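Local coordinates for protein class D beta-lactamase (Fusobacterium nucleatum subsp. polymorphum, PDB 4IED) that probably hydrolyses beta-lactam antibiotics, opening the ring to a substituted beta-amino acid, as a class D enzyme of the penicillin-recognising fold, at residues Ser97-Ala102 and Pro109-Leu114; Ile66-Gly71 and Gln176-Asp181; Leu118-Met123 and Lys135-Glu140. All coordinates share one frame; numbering follows the deposited sequence.

Contact 1 of 3, residues Ser97-Ala102 and Pro109-Leu114; sequences SNLRYA and PAYKKL
L99 lays one of its methyls, CD2, over a face of the Y111 ring, with CZ 4.1 Å beneath it, while its other methyl, CD1, reaches 4.1 Å from L114 CD2. The two leucine side chains meet at about a right angle, and L99 thus divides its fork, CD2 going to the aromatic ring and CD1 to the second leucine. Its chi1 of -66° sets CG beside the backbone N, and from there the fork extends to both partners. The closest approach to the ring belongs to A102, whose CB comes in obliquely to within 3.6 Å of Y111 CE1. The same methyl lies 3.8 Å from A110 CB, and this small-on-small meeting brings the two helices to 6.5 Å between the CA atoms of A102 and A110. No hydrogen bond crosses; the Y111 hydroxyl is held instead by T64 of helix 62-69. N98 caps helix 99-105, its OD1 accepting from Y101 N at 3.0 Å, and S97 OG turns to Q107. Two successive helices, 99-105 and 108-130, pack here through apolar side chains next to their short connection; the Ser-Gln-Val sequence, matching the class D Ser-X-Val motif, spans that link and the first residue of helix 108-130.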
loop_
_atom_site.group_PDB
_atom_site.type_symbol
_atom_site.label_atom_id
_atom_site.label_comp_id
_atom_site.label_asym_id
_atom_site.label_seq_id
_atom_site.Cartn_x
_atom_site.Cartn_y
_atom_site.Cartn_z
ATOM N N SER A 97 19.829 -5.863 3.546
ATOM C CA SER A 97 19.064 -4.680 3.193
ATOM C C SER A 97 18.757 -3.801 4.324
ATOM O O SER A 97 18.732 -4.149 5.467
ATOM C CB SER A 97 17.699 -5.047 2.525
ATOM O OG SER A 97 16.903 -5.746 3.438
ATOM N N ASN A 98 18.424 -2.567 3.917
ATOM C CA ASN A 98 17.716 -1.614 4.725
ATOM C C ASN A 98 16.224 -1.563 4.359
ATOM O O ASN A 98 15.840 -2.187 3.392
ATOM C CB ASN A 98 18.389 -0.211 4.735
ATOM C CG ASN A 98 18.498 0.376 3.331
ATOM O OD1 ASN A 98 17.703 0.175 2.445
ATOM N ND2 ASN A 98 19.576 1.097 3.128
ATOM N N LEU A 99 15.415 -0.804 5.068
ATOM C CA LEU A 99 13.968 -0.825 4.780
ATOM C C LEU A 99 13.596 -0.178 3.494
ATOM O O LEU A 99 12.687 -0.480 2.823
ATOM C CB LEU A 99 13.137 -0.303 5.965
ATOM C CG LEU A 99 13.124 -1.122 7.277
ATOM C CD1 LEU A 99 12.216 -0.436 8.287
ATOM C CD2 LEU A 99 12.667 -2.520 7.067
ATOM N N ARG A 100 14.381 0.868 3.116
ATOM C CA ARG A 100 14.198 1.483 1.821
ATOM C C ARG A 100 14.253 0.506 0.679
ATOM O O ARG A 100 13.341 0.464 -0.147
ATOM C CB ARG A 100 15.240 2.590 1.615
ATOM C CG ARG A 100 15.167 3.245 0.268
ATOM C CD ARG A 100 16.353 4.222 0.001
ATOM N NE ARG A 100 16.401 5.350 0.959
ATOM C CZ ARG A 100 15.604 6.409 0.971
ATOM N NH1 ARG A 100 14.662 6.579 0.009
ATOM N NH2 ARG A 100 15.782 7.234 2.011
ATOM N N TYR A 101 15.291 -0.337 0.652
ATOM C CA TYR A 101 15.383 -1.349 -0.377
ATOM C C TYR A 101 14.313 -2.360 -0.194
ATOM O O TYR A 101 13.667 -2.807 -1.178
ATOM C CB TYR A 101 16.743 -2.008 -0.254
ATOM C CG TYR A 101 16.902 -3.128 -1.286
ATOM C CD1 TYR A 101 17.248 -2.873 -2.574
ATOM C CD2 TYR A 101 16.733 -4.443 -0.907
ATOM C CE1 TYR A 101 17.339 -3.891 -3.538
ATOM C CE2 TYR A 101 16.831 -5.481 -1.862
ATOM C CZ TYR A 101 17.129 -5.167 -3.139
ATOM O OH TYR A 101 17.286 -6.093 -4.148
ATOM N N ALA A 102 14.097 -2.748 1.049
ATOM C CA ALA A 102 13.131 -3.833 1.322
ATOM C C ALA A 102 11.716 -3.493 0.802
ATOM O O ALA A 102 11.008 -4.315 0.191
ATOM C CB ALA A 102 13.083 -4.159 2.746
ATOM N N PRO A 109 10.798 -11.329 3.736
ATOM C CA PRO A 109 11.469 -11.715 4.982
ATOM C C PRO A 109 11.947 -10.586 5.844
ATOM O O PRO A 109 12.052 -10.718 7.108
ATOM C CB PRO A 109 12.652 -12.561 4.527
ATOM C CG PRO A 109 12.581 -12.576 2.992
ATOM C CD PRO A 109 11.368 -11.892 2.515
ATOM N N ALA A 110 12.298 -9.439 5.284
ATOM C CA ALA A 110 12.757 -8.266 6.035
ATOM C C ALA A 110 11.573 -7.709 6.845
ATOM O O ALA A 110 11.771 -7.343 7.969
ATOM C CB ALA A 110 13.274 -7.218 5.065
ATOM N N TYR A 111 10.365 -7.676 6.264
ATOM C CA TYR A 111 9.229 -7.162 6.949
ATOM C C TYR A 111 8.653 -8.167 7.971
ATOM O O TYR A 111 8.095 -7.748 9.007
ATOM C CB TYR A 111 8.172 -6.633 5.979
ATOM C CG TYR A 111 8.508 -5.224 5.552
ATOM C CD1 TYR A 111 9.319 -4.999 4.410
ATOM C CD2 TYR A 111 8.045 -4.154 6.285
ATOM C CE1 TYR A 111 9.742 -3.724 4.145
ATOM C CE2 TYR A 111 8.446 -2.871 5.954
ATOM C CZ TYR A 111 9.248 -2.683 4.850
ATOM O OH TYR A 111 9.659 -1.386 4.519
ATOM N N LYS A 112 8.884 -9.449 7.751
ATOM C CA LYS A 112 8.514 -10.440 8.811
ATOM C C LYS A 112 9.477 -10.188 10.025
ATOM O O LYS A 112 9.041 -10.205 11.173
ATOM C CB LYS A 112 8.618 -11.824 8.274
ATOM C CG LYS A 112 7.526 -12.166 7.345
ATOM C CD LYS A 112 7.583 -13.637 6.922
ATOM C CE LYS A 112 6.359 -14.072 6.163
ATOM N NZ LYS A 112 6.331 -15.487 5.804
ATOM N N LYS A 113 10.768 -10.016 9.788
ATOM C CA LYS A 113 11.684 -9.676 10.867
ATOM C C LYS A 113 11.263 -8.416 11.602
ATOM O O LYS A 113 11.248 -8.377 12.852
ATOM C CB LYS A 113 13.086 -9.482 10.279
ATOM C CG LYS A 113 14.168 -9.097 11.282
ATOM C CD LYS A 113 15.508 -9.012 10.592
ATOM C CE LYS A 113 16.596 -8.693 11.537
ATOM N NZ LYS A 113 16.607 -9.628 12.708
ATOM N N LEU A 114 10.889 -7.363 10.860
ATOM C CA LEU A 114 10.369 -6.158 11.488
ATOM C C LEU A 114 9.171 -6.422 12.408
ATOM O O LEU A 114 9.126 -5.967 13.543
ATOM C CB LEU A 114 10.022 -5.139 10.407
ATOM C CG LEU A 114 9.581 -3.742 10.915
ATOM C CD1 LEU A 114 10.538 -3.108 11.796
ATOM C CD2 LEU A 114 9.215 -2.858 9.799
#

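Contact 2 of 3, residues Ile66-Gly71 and Gln176-Asp181; sequences IGLENG and QEQVKD
L68 and Q178 are the closest pair of residues by backbone, with their CA atoms 8.8 Å apart, a separation that only side chains bridge. One segment is the last turn of helix 62-69, which ends in a Schellman motif: G71 takes a positive phi of 67° and the chain turns back on its final carbonyls. The other, Q176-D181, is helical throughout and lies in the body of helix 173-182.

L68 carries one side of the contact by itself. Its CD1 methyl sits 4.0 Å from V179 CG2 and equally far from Q178 CB, entering between two successive residues of the facing helix. CD2 lies farther out along Q178, 3.6 Å from OE1, so the leucine fork follows the glutamine from its aliphatic root to its amide. That amide is fixed at both ends by bonds that do not involve L68: OE1 accepts from the backbone N of V76, and NE2 donates to the carbonyl of E174. An apolar methyl can therefore rest against a polar group whose hydrogen-bonding needs are met elsewhere. In V179 the CG2 branch stands beside the backbone N, CG1 being anti to it (chi1 174°), and this places CG2 against L68.

Other residues widen the join: V179 also touches T64 and L65 one turn earlier on helix 62-69, and E69 OE1 accepts from N175 and from the backbone N of K172. Beyond, K180 packs on W214 and E216 of strand 208-216, while I66 turns to L118 and L130 of helix 108-130, which places helix 62-69 between that helix and helix 173-182.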
loop_
_atom_site.group_PDB
_atom_site.type_symbol
_atom_site.label_atom_id
_atom_site.label_comp_id
_atom_site.label_asym_id
_atom_site.label_seq_id
_atom_site.Cartn_x
_atom_site.Cartn_y
_atom_site.Cartn_z
ATOM N N ILE A 66 5.279 2.196 11.701
ATOM C CA ILE A 66 5.283 1.742 13.063
ATOM C C ILE A 66 6.661 1.320 13.520
ATOM O O ILE A 66 7.084 1.566 14.664
ATOM C CB ILE A 66 4.314 0.555 13.246
ATOM C CG1 ILE A 66 2.866 1.014 12.944
ATOM C CG2 ILE A 66 4.379 -0.047 14.596
ATOM C CD1 ILE A 66 1.878 -0.121 12.672
ATOM N N GLY A 67 7.456 0.691 12.671
ATOM C CA GLY A 67 8.832 0.368 13.023
ATOM C C GLY A 67 9.714 1.558 13.318
ATOM O O GLY A 67 10.464 1.535 14.256
ATOM N N LEU A 68 9.590 2.577 12.449
ATOM C CA LEU A 68 10.314 3.822 12.739
ATOM C C LEU A 68 9.869 4.443 14.020
ATOM O O LEU A 68 10.736 4.906 14.793
ATOM C CB LEU A 68 10.113 4.814 11.593
ATOM C CG LEU A 68 10.733 4.406 10.225
ATOM C CD1 LEU A 68 10.138 5.329 9.171
ATOM C CD2 LEU A 68 12.272 4.418 10.305
ATOM N N GLU A 69 8.548 4.466 14.267
ATOM C CA GLU A 69 8.053 5.182 15.464
ATOM C C GLU A 69 8.591 4.539 16.752
ATOM O O GLU A 69 8.865 5.214 17.759
ATOM C CB GLU A 69 6.510 5.209 15.432
ATOM C CG GLU A 69 5.907 6.248 16.342
ATOM C CD GLU A 69 5.999 7.715 15.863
ATOM O OE1 GLU A 69 6.531 7.997 14.828
ATOM O OE2 GLU A 69 5.562 8.517 16.699
ATOM N N ASN A 70 8.779 3.201 16.702
ATOM C CA ASN A 70 9.315 2.457 17.800
ATOM C C ASN A 70 10.837 2.351 17.849
ATOM O O ASN A 70 11.414 1.623 18.674
ATOM C CB ASN A 70 8.683 1.064 17.876
ATOM C CG ASN A 70 7.231 1.127 18.313
ATOM O OD1 ASN A 70 6.299 0.999 17.474
ATOM N ND2 ASN A 70 7.036 1.272 19.511
ATOM N N GLY A 71 11.500 3.017 16.933
ATOM C CA GLY A 71 12.949 2.941 16.962
ATOM C C GLY A 71 13.579 1.568 16.644
ATOM O O GLY A 71 14.713 1.303 17.056
ATOM N N GLN A 176 7.061 10.002 9.026
ATOM C CA GLN A 176 6.175 10.093 7.883
ATOM C C GLN A 176 6.941 10.486 6.639
ATOM O O GLN A 176 6.722 9.945 5.549
ATOM C CB GLN A 176 4.975 11.009 8.150
ATOM C CG GLN A 176 4.134 10.539 9.301
ATOM C CD GLN A 176 3.008 11.472 9.640
ATOM O OE1 GLN A 176 3.102 12.289 10.664
ATOM N NE2 GLN A 176 1.985 11.461 8.864
ATOM N N GLU A 177 7.870 11.405 6.781
ATOM C CA GLU A 177 8.687 11.871 5.614
ATOM C C GLU A 177 9.474 10.685 4.962
ATOM O O GLU A 177 9.589 10.577 3.764
ATOM C CB GLU A 177 9.659 13.005 6.017
ATOM C CG GLU A 177 10.154 13.836 4.844
ATOM C CD GLU A 177 8.915 14.522 4.133
ATOM O OE1 GLU A 177 7.908 14.923 4.817
ATOM O OE2 GLU A 177 9.059 14.781 2.966
ATOM N N GLN A 178 10.066 9.866 5.814
ATOM C CA GLN A 178 10.804 8.717 5.389
ATOM C C GLN A 178 9.942 7.760 4.624
ATOM O O GLN A 178 10.314 7.263 3.534
ATOM C CB GLN A 178 11.464 8.030 6.549
ATOM C CG GLN A 178 12.689 8.693 7.083
ATOM C CD GLN A 178 13.172 7.963 8.258
ATOM O OE1 GLN A 178 13.745 6.879 8.199
ATOM N NE2 GLN A 178 12.850 8.497 9.406
ATOM N N VAL A 179 8.719 7.556 5.113
ATOM C CA VAL A 179 7.848 6.642 4.400
ATOM C C VAL A 179 7.413 7.221 3.039
ATOM O O VAL A 179 7.302 6.509 2.023
ATOM C CB VAL A 179 6.618 6.252 5.293
ATOM C CG1 VAL A 179 5.611 5.398 4.466
ATOM C CG2 VAL A 179 7.099 5.469 6.506
ATOM N N LYS A 180 7.192 8.523 2.978
ATOM C CA LYS A 180 6.969 9.164 1.696
ATOM C C LYS A 180 8.181 8.991 0.789
ATOM O O LYS A 180 8.007 8.624 -0.394
ATOM C CB LYS A 180 6.741 10.679 1.893
ATOM C CG LYS A 180 5.470 11.013 2.722
ATOM C CD LYS A 180 5.257 12.539 2.748
ATOM C CE LYS A 180 4.764 13.026 1.376
ATOM N NZ LYS A 180 4.565 14.504 1.353
ATOM N N ASP A 181 9.385 9.195 1.281
ATOM C CA ASP A 181 10.534 9.145 0.418
ATOM C C ASP A 181 10.753 7.739 -0.180
ATOM O O ASP A 181 11.081 7.582 -1.346
ATOM C CB ASP A 181 11.747 9.558 1.180
ATOM C CG ASP A 181 12.899 9.951 0.271
ATOM O OD1 ASP A 181 12.821 11.038 -0.383
ATOM O OD2 ASP A 181 13.937 9.233 0.239
#

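Contact 3 of 3, residues Leu118-Met123 and Lys135-Glu140; sequences LGKERM and KEIGSE
I137 drives its CD1 methyl against the base of M123, 3.7 Å from CG and 3.9 Å from CB, and this is the tight half of the contact. The CB of the methionine already points toward the loop, and a chi1 of -173°, with CG anti to the backbone N, sets CG against the isoleucine methyl; bends farther along then lead the end of the side chain away. M123 also touches N63 and F144. I137 is buried, and Q124 and L127 of the same helix also touch it, so the loop is pinned by one apolar residue lying across helix 108-130.

The solvent side is built differently. K120 stretches out in an extended chain, running past I137 in the opposite direction with CE 4.1 Å from CG2. Its ammonium donates to the carbonyl of G138, with NZ and O 2.6 Å apart. The donor stands 24° away from the carbonyl plane. One hydrogen bond, from an exposed lysine, is the polar link across this side.

G138 itself is in a type II' turn from I137 to E140, with a positive phi that suits glycine. The helix is irregular here too: it kinks near K120, and the L118 carbonyl is engaged by the R122 side chain, NE to O 2.9 Å, within the guanidinium plane. What results is a loop folded back on the helix that precedes it, held by one buried isoleucine and a lysine-to-carbonyl hydrogen bond, beside a magnesium site to which N134 and E136 contribute in a structure of this protein, although this chain carries no magnesium there.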
loop_
_atom_site.group_PDB
_atom_site.type_symbol
_atom_site.label_atom_id
_atom_site.label_comp_id
_atom_site.label_asym_id
_atom_site.label_seq_id
_atom_site.Cartn_x
_atom_site.Cartn_y
_atom_site.Cartn_z
ATOM N N LEU A 118 8.981 -5.916 16.450
ATOM C CA LEU A 118 7.931 -5.085 17.059
ATOM C C LEU A 118 7.157 -5.835 18.159
ATOM O O LEU A 118 7.019 -5.352 19.262
ATOM C CB LEU A 118 6.982 -4.528 16.024
ATOM C CG LEU A 118 7.530 -3.299 15.262
ATOM C CD1 LEU A 118 6.673 -3.152 13.962
ATOM C CD2 LEU A 118 7.435 -2.037 16.062
ATOM N N GLY A 119 6.775 -7.044 17.824
ATOM C CA GLY A 119 5.955 -7.865 18.719
ATOM C C GLY A 119 4.497 -7.496 18.727
ATOM O O GLY A 119 4.106 -6.405 18.331
ATOM N N LYS A 120 3.653 -8.400 19.250
ATOM C CA LYS A 120 2.230 -8.155 19.193
ATOM C C LYS A 120 1.751 -6.856 19.857
ATOM O O LYS A 120 0.874 -6.120 19.354
ATOM C CB LYS A 120 1.472 -9.363 19.717
ATOM C CG LYS A 120 -0.034 -9.260 19.480
ATOM C CD LYS A 120 -0.856 -10.565 19.630
ATOM C CE LYS A 120 -2.300 -10.274 19.309
ATOM N NZ LYS A 120 -3.198 -11.410 19.436
ATOM N N GLU A 121 2.235 -6.603 21.056
ATOM C CA GLU A 121 1.771 -5.448 21.784
ATOM C C GLU A 121 2.045 -4.148 21.029
ATOM O O GLU A 121 1.163 -3.301 20.870
ATOM C CB GLU A 121 2.367 -5.396 23.216
ATOM C CG GLU A 121 1.998 -4.190 24.044
ATOM C CD GLU A 121 2.563 -4.232 25.508
ATOM O OE1 GLU A 121 1.772 -4.115 26.453
ATOM O OE2 GLU A 121 3.781 -4.360 25.746
ATOM N N ARG A 122 3.247 -3.993 20.551
ATOM C CA ARG A 122 3.613 -2.706 19.873
ATOM C C ARG A 122 2.974 -2.662 18.507
ATOM O O ARG A 122 2.521 -1.595 18.046
ATOM C CB ARG A 122 5.120 -2.543 19.745
ATOM C CG ARG A 122 5.788 -2.293 21.082
ATOM C CD ARG A 122 7.244 -1.862 20.970
ATOM N NE ARG A 122 8.048 -2.938 20.420
ATOM C CZ ARG A 122 9.388 -2.841 20.417
ATOM N NH1 ARG A 122 10.028 -1.708 20.848
ATOM N NH2 ARG A 122 10.079 -3.865 19.986
ATOM N N MET A 123 2.845 -3.795 17.833
ATOM C CA MET A 123 2.200 -3.793 16.566
ATOM C C MET A 123 0.720 -3.398 16.715
ATOM O O MET A 123 0.167 -2.630 15.964
ATOM C CB MET A 123 2.264 -5.183 15.877
ATOM C CG MET A 123 1.752 -5.230 14.448
ATOM S SD MET A 123 2.617 -4.192 13.238
ATOM C CE MET A 123 3.981 -5.298 12.921
ATOM N N LYS A 135 -7.950 -3.906 12.341
ATOM C CA LYS A 135 -6.970 -3.896 13.461
ATOM C C LYS A 135 -6.745 -5.325 14.052
ATOM O O LYS A 135 -6.283 -5.476 15.181
ATOM C CB LYS A 135 -7.320 -2.917 14.572
ATOM C CG LYS A 135 -7.509 -1.471 14.138
ATOM C CD LYS A 135 -8.330 -0.631 15.073
ATOM C CE LYS A 135 -9.844 -0.800 14.935
ATOM N NZ LYS A 135 -10.413 -0.361 13.658
ATOM N N GLU A 136 -6.950 -6.371 13.296
ATOM C CA GLU A 136 -6.825 -7.721 13.845
ATOM C C GLU A 136 -5.434 -8.292 13.496
ATOM O O GLU A 136 -5.069 -8.353 12.301
ATOM C CB GLU A 136 -7.886 -8.598 13.237
ATOM C CG GLU A 136 -9.282 -8.115 13.617
ATOM C CD GLU A 136 -9.541 -8.256 15.101
ATOM O OE1 GLU A 136 -9.345 -9.346 15.660
ATOM O OE2 GLU A 136 -10.067 -7.301 15.677
ATOM N N ILE A 137 -4.767 -8.769 14.511
ATOM C CA ILE A 137 -3.489 -9.420 14.394
ATOM C C ILE A 137 -3.623 -10.943 14.547
ATOM O O ILE A 137 -2.710 -11.692 14.149
ATOM C CB ILE A 137 -2.396 -8.818 15.308
ATOM C CG1 ILE A 137 -2.157 -7.368 14.851
ATOM C CG2 ILE A 137 -1.160 -9.726 15.367
ATOM C CD1 ILE A 137 -1.342 -6.717 15.948
ATOM N N GLY A 138 -4.637 -11.460 15.242
ATOM C CA GLY A 138 -4.665 -12.945 15.451
ATOM C C GLY A 138 -3.465 -13.380 16.278
ATOM O O GLY A 138 -2.990 -12.707 17.163
ATOM N N SER A 139 -2.950 -14.568 15.951
ATOM C CA SER A 139 -1.871 -15.206 16.661
ATOM C C SER A 139 -0.698 -15.532 15.751
ATOM O O SER A 139 0.083 -16.448 16.084
ATOM C CB SER A 139 -2.408 -16.508 17.303
ATOM O OG SER A 139 -2.877 -17.416 16.342
ATOM N N GLU A 140 -0.474 -14.764 14.694
ATOM C CA GLU A 140 0.605 -15.000 13.697
ATOM C C GLU A 140 1.228 -13.622 13.436
ATOM O O GLU A 140 0.830 -12.867 12.567
ATOM C CB GLU A 140 0.086 -15.586 12.382
ATOM C CG GLU A 140 -0.448 -17.011 12.523
ATOM C CD GLU A 140 0.572 -18.072 12.641
ATOM O OE1 GLU A 140 1.761 -17.760 12.411
ATOM O OE2 GLU A 140 0.225 -19.219 12.972
#

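How the contacts relate
The three contacts illustrate how helices share neighbours. Contacts 1 and 3 draw on successive parts of helix 108-130, their centres 18 Å apart, and do not otherwise meet. Contact 2 touches both: G67 CA lies 4.1 Å from L114 CD1 of contact 1 and equally far from L118 CD2 of contact 3. A polar tie joins contacts 1 and 2, whose centres are 13 Å apart, as R100 NH1 forms a salt bridge with D181 OD2 at 2.8 Å. Helix 62-69 begins just after K60, the carboxylated lysine of the class D active site. A bound magnesium ion, distinct from the site of N134 and E136, lies about 9 Å from the L114 side chain.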